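PDB 5HIW: cytochrome P450 CYP260B1 from Sorangium cellulosum, which is a bacterial member of the haem-containing cytochrome P450 superfamily, with the mostly helical P450 fold built around protoporphyrin IX containing iron. Local coordinates for residues Ala276-Phe281 and Leu299-Ile304; Ala23-Glu28 and Val41-Ala46; Asn6-Thr11 and Tyr32-Leu37. All coordinates share one frame; numbering follows the deposited sequence.

Contact 1: residues Ala276-Phe281 and Leu299-Ile304; sequences AGIVRF and LYLSLI. With HEM (protoporphyrin IX containing Fe), chain B.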
# COMPACT_ATOMS: atom_id res chain seq x y z
N ALA A 276 7.57 -3.35 0.37
CA ALA A 276 8.86 -4.04 0.19
C ALA A 276 9.04 -4.80 -1.12
O ALA A 276 10.14 -4.89 -1.62
CB ALA A 276 9.14 -5.00 1.31
N GLY A 277 7.99 -5.37 -1.64
CA GLY A 277 8.16 -6.23 -2.79
C GLY A 277 6.87 -6.82 -3.27
O GLY A 277 5.78 -6.70 -2.62
N ILE A 278 6.98 -7.40 -4.47
CA ILE A 278 5.90 -8.08 -5.11
C ILE A 278 6.46 -9.30 -5.81
O ILE A 278 7.70 -9.41 -6.05
CB ILE A 278 5.14 -7.22 -6.13
CG1 ILE A 278 6.12 -6.55 -7.04
CG2 ILE A 278 4.23 -6.24 -5.43
CD1 ILE A 278 5.49 -5.60 -8.02
N VAL A 279 5.55 -10.19 -6.17
CA VAL A 279 5.93 -11.47 -6.64
C VAL A 279 5.46 -11.68 -8.11
O VAL A 279 4.41 -11.16 -8.50
CB VAL A 279 5.29 -12.53 -5.74
CG1 VAL A 279 5.57 -13.88 -6.32
CG2 VAL A 279 5.81 -12.38 -4.29
N ARG A 280 6.29 -12.37 -8.90
CA ARG A 280 5.97 -12.84 -10.28
C ARG A 280 6.26 -14.35 -10.45
O ARG A 280 7.02 -14.94 -9.66
CB ARG A 280 6.77 -12.03 -11.27
CG ARG A 280 6.45 -10.51 -11.29
CD ARG A 280 5.08 -10.31 -11.93
NE ARG A 280 4.61 -8.96 -12.14
CZ ARG A 280 3.92 -8.22 -11.25
NH1 ARG A 280 3.52 -7.01 -11.58
NH2 ARG A 280 3.71 -8.67 -10.02
N PHE A 281 5.62 -14.92 -11.47
CA PHE A 281 5.66 -16.35 -11.82
C PHE A 281 6.39 -16.44 -13.15
O PHE A 281 6.06 -15.72 -14.08
CB PHE A 281 4.28 -16.94 -11.93
CG PHE A 281 4.31 -18.42 -12.32
CD1 PHE A 281 4.39 -18.79 -13.67
CD2 PHE A 281 4.40 -19.41 -11.35
CE1 PHE A 281 4.48 -20.13 -14.05
CE2 PHE A 281 4.45 -20.77 -11.72
CZ PHE A 281 4.52 -21.11 -13.07
N LEU A 299 9.33 -15.54 -8.13
CA LEU A 299 10.34 -14.47 -8.09
C LEU A 299 9.83 -13.26 -7.31
O LEU A 299 8.70 -12.82 -7.53
CB LEU A 299 10.66 -14.09 -9.51
CG LEU A 299 11.82 -13.19 -9.79
CD1 LEU A 299 13.15 -13.88 -9.36
CD2 LEU A 299 11.87 -12.81 -11.25
N TYR A 300 10.64 -12.78 -6.35
CA TYR A 300 10.32 -11.63 -5.58
C TYR A 300 11.11 -10.42 -6.08
O TYR A 300 12.37 -10.44 -6.17
CB TYR A 300 10.58 -11.93 -4.09
CG TYR A 300 10.23 -10.86 -3.05
CD1 TYR A 300 11.08 -9.83 -2.75
CD2 TYR A 300 9.04 -10.90 -2.42
CE1 TYR A 300 10.73 -8.88 -1.79
CE2 TYR A 300 8.69 -9.98 -1.46
CZ TYR A 300 9.54 -9.01 -1.12
OH TYR A 300 9.17 -8.09 -0.19
N LEU A 301 10.40 -9.32 -6.28
CA LEU A 301 11.02 -8.06 -6.78
C LEU A 301 11.09 -7.03 -5.68
O LEU A 301 10.06 -6.71 -5.07
CB LEU A 301 10.19 -7.49 -7.94
CG LEU A 301 9.82 -8.44 -9.08
CD1 LEU A 301 8.99 -7.75 -10.15
CD2 LEU A 301 11.12 -8.91 -9.71
N SER A 302 12.29 -6.57 -5.34
CA SER A 302 12.44 -5.52 -4.37
C SER A 302 11.94 -4.19 -4.95
O SER A 302 12.38 -3.74 -6.00
CB SER A 302 13.88 -5.30 -3.97
OG SER A 302 13.97 -4.21 -3.03
N LEU A 303 11.01 -3.58 -4.25
CA LEU A 303 10.52 -2.26 -4.62
C LEU A 303 11.23 -1.18 -3.82
O LEU A 303 10.88 -0.03 -3.92
CB LEU A 303 9.01 -2.21 -4.45
CG LEU A 303 8.21 -3.22 -5.26
CD1 LEU A 303 6.70 -3.16 -4.99
CD2 LEU A 303 8.39 -3.15 -6.75
N ILE A 304 12.25 -1.56 -3.01
CA ILE A 304 13.01 -0.61 -2.22
C ILE A 304 14.45 -0.33 -2.72
O ILE A 304 14.93 0.78 -2.56
CB ILE A 304 13.03 -1.05 -0.70
CG1 ILE A 304 11.62 -0.84 -0.06
CG2 ILE A 304 14.07 -0.34 0.16
CD1 ILE A 304 11.30 -1.54 1.26
CHA HEM B . -1.63 -2.82 -7.36
CHB HEM B . 0.96 -0.76 -3.80
CHC HEM B . -2.95 1.61 -2.32
CHD HEM B . -5.59 -1.16 -5.20
C1A HEM B . -0.58 -2.42 -6.58
C2A HEM B . 0.77 -2.82 -6.75
C3A HEM B . 1.51 -2.21 -5.77
C4A HEM B . 0.59 -1.53 -4.92
CMA HEM B . 3.03 -2.37 -5.55
CAA HEM B . 1.33 -3.64 -7.91
CBA HEM B . 1.07 -5.14 -7.66
CGA HEM B . 1.81 -6.01 -8.61
O1A HEM B . 2.31 -5.52 -9.67
O2A HEM B . 2.09 -7.19 -8.27
C1B HEM B . 0.13 0.01 -3.07
C2B HEM B . 0.62 0.88 -2.03
C3B HEM B . -0.51 1.57 -1.62
C4B HEM B . -1.66 1.09 -2.39
CMB HEM B . 2.02 1.03 -1.41
CAB HEM B . -0.46 2.52 -0.54
CBB HEM B . -1.41 3.03 0.17
C1C HEM B . -4.04 1.06 -3.00
C2C HEM B . -5.37 1.55 -2.81
C3C HEM B . -6.12 0.74 -3.63
C4C HEM B . -5.27 -0.22 -4.25
CMC HEM B . -5.67 2.69 -1.87
CAC HEM B . -7.57 0.79 -3.87
CBC HEM B . -8.23 1.94 -3.77
C1D HEM B . -4.67 -1.82 -6.02
C2D HEM B . -5.17 -2.71 -7.10
C3D HEM B . -4.08 -3.18 -7.70
C4D HEM B . -2.94 -2.55 -7.01
CMD HEM B . -6.60 -3.09 -7.41
CAD HEM B . -3.99 -4.08 -8.94
CBD HEM B . -3.88 -3.19 -10.16
CGD HEM B . -3.82 -3.99 -11.48
O1D HEM B . -3.47 -5.20 -11.52
O2D HEM B . -4.12 -3.43 -12.58
NA HEM B . -0.66 -1.60 -5.44
NB HEM B . -1.17 0.27 -3.32
NC HEM B . -3.96 0.07 -3.87
ND HEM B . -3.32 -1.78 -5.98
FE HEM B . -2.27 -0.75 -4.71
O HOH W 1 12.71 -4.73 -0.71
O HOH W 2 -2.47 -2.51 -3.25
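Tyr300 lays its ring against the bare main chain of Gly277, bringing CZ to within 3.5 Å of Gly277 CA. Glycine suits the position because it has no beta carbon to hold the aromatic away. Tyr300 pairs in register with Val279, not Gly277, and its CG stands anti to the backbone N (chi1 -177°). It crosses the Val279 side chain at about a right angle, CD2 by Val279 CG2, and the ring continues over Gly277 until its hydroxyl lies beside Ala276. Ile278 N lies over one ring face.

The antiparallel strands are joined by two hydrogen-bonded pairs, Ile278 with Leu301 and Arg280 with Leu299. The bond from Leu301 N to Ile278 O is short, at 2.7 Å. Past Ile278-Leu301 and the non-hydrogen-bonded pair Gly277-Ser302, Leu303 N donates to Ala276 O, which also accepts from a water shared with Ser302 OG. Ser302 OG accepts from Ile304 N, an ST turn, and is also hydrogen-bonded to Ala305 N.

On the face bearing Ile278, Arg280 and Leu301, the strands meet the haem. Arg280 bends at chi2 (-72°), and CG passes across Leu301 CD1. Its guanidinium then meets one propionate edge-on: Arg280 NH1 binds HEM O1A at 2.7 Å and Arg280 NH2 binds HEM O2A at 2.8 Å, both bonds almost straight. Arg280 NH2 also donates to Val279 O at 3.0 Å, and the three bonds together hold the group's rotation. Arginine's planar pair of donors matches the two carboxylate oxygens and would be expected to stabilise their charge. Ile278 CD1 packs on the same propionate, and Leu303 CD1 touches the haem methyl CMA at 3.8 Å. A strand arginine gripping a haem propionate beside aliphatic residues belongs to the haem pocket of the cytochrome P450 fold.

Contact 2: residues Ala23-Glu28 and Val41-Ala46; sequences AAAARE and VVLRGA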
# COMPACT_ATOMS: atom_id res chain seq x y z
N ALA A 23 20.62 -1.80 -1.06
CA ALA A 23 21.36 -1.25 -2.18
C ALA A 23 22.85 -1.75 -2.15
O ALA A 23 23.40 -2.03 -3.22
CB ALA A 23 21.33 0.26 -2.14
N ALA A 24 23.45 -1.86 -0.95
CA ALA A 24 24.80 -2.49 -0.80
C ALA A 24 24.84 -3.94 -1.31
O ALA A 24 25.71 -4.32 -2.11
CB ALA A 24 25.28 -2.40 0.64
N ALA A 25 23.83 -4.71 -0.98
CA ALA A 25 23.75 -6.09 -1.42
C ALA A 25 23.55 -6.15 -2.92
O ALA A 25 24.09 -7.02 -3.57
CB ALA A 25 22.62 -6.85 -0.70
N ALA A 26 22.77 -5.23 -3.47
CA ALA A 26 22.51 -5.19 -4.93
C ALA A 26 23.80 -4.87 -5.74
O ALA A 26 23.93 -5.30 -6.86
CB ALA A 26 21.52 -4.08 -5.24
N ARG A 27 24.63 -3.99 -5.21
CA ARG A 27 25.97 -3.80 -5.78
C ARG A 27 26.70 -5.15 -5.88
O ARG A 27 27.27 -5.45 -6.91
CB ARG A 27 26.77 -2.74 -5.00
CG ARG A 27 26.28 -1.32 -5.33
CD ARG A 27 27.16 -0.15 -4.86
NE ARG A 27 27.53 -0.30 -3.47
CZ ARG A 27 26.85 0.16 -2.41
NH1 ARG A 27 25.72 0.83 -2.57
NH2 ARG A 27 27.34 -0.06 -1.18
N GLU A 28 26.63 -5.99 -4.86
CA GLU A 28 27.27 -7.32 -5.00
C GLU A 28 26.58 -8.28 -5.98
O GLU A 28 27.27 -8.89 -6.76
CB GLU A 28 27.49 -8.02 -3.66
CG GLU A 28 28.17 -7.14 -2.62
CD GLU A 28 29.56 -6.79 -3.09
OE1 GLU A 28 30.35 -7.76 -3.28
OE2 GLU A 28 29.81 -5.59 -3.39
N VAL A 41 15.22 -13.37 -5.38
CA VAL A 41 14.89 -11.94 -5.27
C VAL A 41 15.66 -11.25 -6.35
O VAL A 41 16.84 -11.56 -6.59
CB VAL A 41 15.23 -11.41 -3.88
CG1 VAL A 41 15.09 -9.95 -3.79
CG2 VAL A 41 14.38 -12.05 -2.83
N VAL A 42 15.03 -10.28 -7.01
CA VAL A 42 15.68 -9.30 -7.86
C VAL A 42 15.78 -7.99 -7.16
O VAL A 42 14.74 -7.37 -6.70
CB VAL A 42 14.90 -9.10 -9.15
CG1 VAL A 42 15.66 -8.25 -10.13
CG2 VAL A 42 14.61 -10.47 -9.76
N LEU A 43 16.99 -7.53 -7.06
CA LEU A 43 17.26 -6.27 -6.39
C LEU A 43 17.43 -5.03 -7.28
O LEU A 43 16.82 -4.01 -6.97
CB LEU A 43 18.47 -6.36 -5.47
CG LEU A 43 18.39 -7.29 -4.25
CD1 LEU A 43 19.74 -7.36 -3.52
CD2 LEU A 43 17.29 -6.81 -3.28
N ARG A 44 18.24 -5.08 -8.33
CA ARG A 44 18.58 -3.83 -9.05
C ARG A 44 17.35 -3.28 -9.75
O ARG A 44 16.56 -4.02 -10.38
CB ARG A 44 19.67 -3.98 -10.10
CG ARG A 44 21.01 -4.25 -9.40
CD ARG A 44 22.11 -4.55 -10.39
NE ARG A 44 23.27 -5.02 -9.65
CZ ARG A 44 24.43 -5.40 -10.19
NH1 ARG A 44 24.63 -5.34 -11.52
NH2 ARG A 44 25.37 -5.85 -9.38
N GLY A 45 17.23 -1.98 -9.62
CA GLY A 45 16.11 -1.24 -10.19
C GLY A 45 15.88 -1.53 -11.66
O GLY A 45 14.76 -1.74 -12.07
N ALA A 46 16.94 -1.54 -12.48
CA ALA A 46 16.80 -1.82 -13.90
C ALA A 46 16.32 -3.21 -14.19
O ALA A 46 15.58 -3.40 -15.13
CB ALA A 46 18.14 -1.55 -14.64
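Arg44 takes hold of a single carbonyl oxygen, Ala26 O, with two nitrogens from the side of its guanidinium. Arg44 NE donates at 2.9 Å to Ala26 O, and Arg44 NH2 donates to that oxygen at 3.0 Å. The acceptor lies almost in the guanidinium plane, at its edge. Seen from the carbonyl, NH2 sits in the peptide plane, whereas NE is tilted 32° from it. The side chain is extended from CG to NE, and this length lets an arginine rooted in the loop reach across to the last turn of helix 17-28. There the carbonyls point toward the negative end of the helix dipole, a setting that would be expected to welcome a cationic donor. Arg44 NH2 also comes within 3.1 Å of Arg27 O, the next carbonyl along.

Inward from this exposed polar grip, the contact becomes apolar. Leu43 points at the helix with CG anti to its own carbonyl carbon (chi1 -65°). Leu43 CB lies 3.8 Å from Ala26 CB, while Leu43 CD1 reaches further, to 3.7 Å from Ala26 N. Leu43 CD1 also touches Ala25 CB at 4.1 Å. Alanine suits both helix positions: its single methyl lets the branched end of Leu43 settle on the helix main chain. Arg44 CG passes beside Ala26 CB, so the arginine shares in the packing before its charged end begins.

Around this pair, Leu43 is backed by Tyr32 and Ser302 of the sheet, and Arg44 N is bonded to Ser30 OG. Arg44 occupies the N-cap position of helix 45-53. The contact thus sets the end of one helix against the turn from strand to the next helix, an arrangement that belongs to the N-terminal part of the cytochrome P450 fold, where helix A packs beside the sheet leading to helix B.

Contact 3: residues Asn6-Thr11 and Tyr32-Leu37; sequences NLFSFT and YFDEGL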
# COMPACT_ATOMS: atom_id res chain seq x y z
N ASN A 6 20.51 -13.74 3.54
CA ASN A 6 19.27 -13.57 4.33
C ASN A 6 19.22 -12.06 4.62
O ASN A 6 19.86 -11.58 5.54
CB ASN A 6 19.28 -14.38 5.66
CG ASN A 6 17.89 -14.35 6.37
OD1 ASN A 6 17.16 -13.38 6.26
ND2 ASN A 6 17.52 -15.42 7.07
N LEU A 7 18.60 -11.29 3.73
CA LEU A 7 18.59 -9.83 3.87
C LEU A 7 17.28 -9.28 4.48
O LEU A 7 17.26 -8.20 5.05
CB LEU A 7 18.83 -9.23 2.49
CG LEU A 7 20.09 -9.63 1.73
CD1 LEU A 7 20.13 -8.91 0.42
CD2 LEU A 7 21.35 -9.27 2.54
N PHE A 8 16.20 -10.04 4.40
CA PHE A 8 14.89 -9.53 4.81
C PHE A 8 14.58 -9.65 6.30
O PHE A 8 13.60 -9.11 6.78
CB PHE A 8 13.81 -10.11 3.91
CG PHE A 8 13.73 -9.41 2.55
CD1 PHE A 8 14.71 -9.58 1.59
CD2 PHE A 8 12.68 -8.53 2.27
CE1 PHE A 8 14.64 -8.95 0.38
CE2 PHE A 8 12.61 -7.88 1.05
CZ PHE A 8 13.55 -8.09 0.09
N SER A 9 15.41 -10.41 7.02
CA SER A 9 15.26 -10.53 8.49
C SER A 9 15.96 -9.36 9.20
O SER A 9 15.78 -9.14 10.37
CB SER A 9 15.77 -11.92 8.97
OG SER A 9 17.08 -12.14 8.48
N PHE A 10 16.70 -8.56 8.47
CA PHE A 10 17.31 -7.32 9.00
C PHE A 10 16.26 -6.50 9.79
O PHE A 10 15.15 -6.29 9.32
CB PHE A 10 17.87 -6.53 7.80
CG PHE A 10 18.65 -5.28 8.15
CD1 PHE A 10 18.00 -4.08 8.28
CD2 PHE A 10 20.03 -5.31 8.33
CE1 PHE A 10 18.69 -2.91 8.62
CE2 PHE A 10 20.73 -4.17 8.65
CZ PHE A 10 20.08 -2.96 8.78
N THR A 11 16.59 -6.11 11.02
CA THR A 11 15.81 -5.12 11.78
C THR A 11 16.72 -3.97 12.22
O THR A 11 17.95 -4.09 12.15
CB THR A 11 15.13 -5.67 13.03
OG1 THR A 11 16.11 -5.99 14.00
CG2 THR A 11 14.37 -6.90 12.72
N TYR A 32 19.53 -13.17 -6.22
CA TYR A 32 20.08 -13.98 -5.12
C TYR A 32 18.93 -14.68 -4.51
O TYR A 32 17.77 -14.27 -4.73
CB TYR A 32 20.86 -13.13 -4.12
CG TYR A 32 19.98 -12.50 -3.11
CD1 TYR A 32 19.32 -11.30 -3.40
CD2 TYR A 32 19.74 -13.08 -1.90
CE1 TYR A 32 18.44 -10.71 -2.49
CE2 TYR A 32 18.88 -12.52 -0.99
CZ TYR A 32 18.24 -11.29 -1.31
OH TYR A 32 17.29 -10.76 -0.47
N PHE A 33 19.16 -15.76 -3.78
CA PHE A 33 18.08 -16.52 -3.20
C PHE A 33 18.13 -16.08 -1.78
O PHE A 33 19.15 -16.23 -1.08
CB PHE A 33 18.28 -18.06 -3.36
CG PHE A 33 17.21 -18.90 -2.77
CD1 PHE A 33 17.16 -19.19 -1.41
CD2 PHE A 33 16.24 -19.46 -3.59
CE1 PHE A 33 16.15 -19.96 -0.92
CE2 PHE A 33 15.21 -20.23 -3.07
CZ PHE A 33 15.16 -20.49 -1.72
N ASP A 34 17.01 -15.53 -1.33
CA ASP A 34 16.89 -15.15 0.06
C ASP A 34 16.34 -16.30 0.87
O ASP A 34 15.22 -16.72 0.71
CB ASP A 34 15.97 -13.93 0.23
CG ASP A 34 16.12 -13.31 1.57
OD1 ASP A 34 15.60 -13.88 2.54
OD2 ASP A 34 16.80 -12.26 1.67
N GLU A 35 17.17 -16.77 1.79
CA GLU A 35 16.83 -17.89 2.68
C GLU A 35 15.75 -17.59 3.68
O GLU A 35 15.04 -18.48 4.06
CB GLU A 35 18.13 -18.41 3.38
CG GLU A 35 19.09 -19.01 2.39
CD GLU A 35 20.37 -19.60 3.00
OE1 GLU A 35 20.85 -19.09 4.01
OE2 GLU A 35 20.92 -20.50 2.34
N GLY A 36 15.61 -16.32 4.08
CA GLY A 36 14.49 -15.91 5.01
C GLY A 36 13.16 -15.95 4.24
O GLY A 36 12.17 -16.46 4.75
N LEU A 37 13.11 -15.42 3.03
CA LEU A 37 11.87 -15.44 2.19
C LEU A 37 11.63 -16.76 1.53
O LEU A 37 10.50 -17.09 1.25
CB LEU A 37 11.89 -14.35 1.08
CG LEU A 37 12.07 -12.88 1.50
CD1 LEU A 37 11.94 -12.01 0.28
CD2 LEU A 37 11.08 -12.39 2.58
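Phe8 lies between Leu37 over one ring face and the oxygens of Asp34 and Tyr32 at an edge. At the root, Phe8 CB touches Leu37 CD2 at 3.8 Å. CG stands anti to the carbonyl carbon (chi1 -78°), and the other leucine methyl, Leu37 CD1, sits 3.8 Å from the Phe8 ring centroid, only 9° off the normal: a CH-pi contact over the middle of the face. Along one edge, Phe8 CD1 meets Asp34 OD2 at 3.4 Å, with ring and carboxylate planes nearly perpendicular. Next, Phe8 CE1 lies 3.3 Å from Tyr32 OH, which is in the ring plane. At the tip the ring encounters that of Tyr300, the two ring planes nearly perpendicular. Phenylalanine suits this place because one face takes a leucine methyl while its weakly positive C-H edge faces oxygens.

Those two oxygens are tied to each other. Asp34 OD2 accepts from Leu7 N at 2.9 Å on its syn side and, through its anti lone pair, from Tyr32 OH at 2.7 Å. Asp34 OD1 turns back on its own segment to accept from Leu37 N at 3.0 Å, an Asx motif that holds the turn after the strand and places Leu37 for its ring contact. With these donors, the carboxylate would be expected to stay ionised despite its burial.

Leu7 completes the apolar part, Leu7 CD1 pressing obliquely on Tyr32 CZ at 3.5 Å. Toward solvent, the amide of Asn6 lies by Gly36, where the absence of a side chain allows the close approach. Farther out, Glu35 forms a salt bridge with Arg4. The whole is an N-terminal loop held by Leu7 N on the aspartate of strand 31-34, in the main sheet of the cytochrome P450 fold.

The three contacts share one mixed sheet and lie side by side, their centres 12 to 13 Å apart. Strand 39-42 joins contacts 1 and 2, with Tyr300 O 2.8 Å from Val42 N, and also reaches contact 3, where Val41 N lies 2.8 Å from Tyr32 O. Contacts 2 and 3 alternate along the chain and interlock through side chains, Ala25 CB lying 3.4 Å from Leu7 CD1. Tyr300 of contact 1 meets contact 3, Tyr300 CE1 being 3.5 Å from Phe8 CZ. Only contact 1 touches the haem; the Phe8 side chain of contact 3 remains about 13 Å from it.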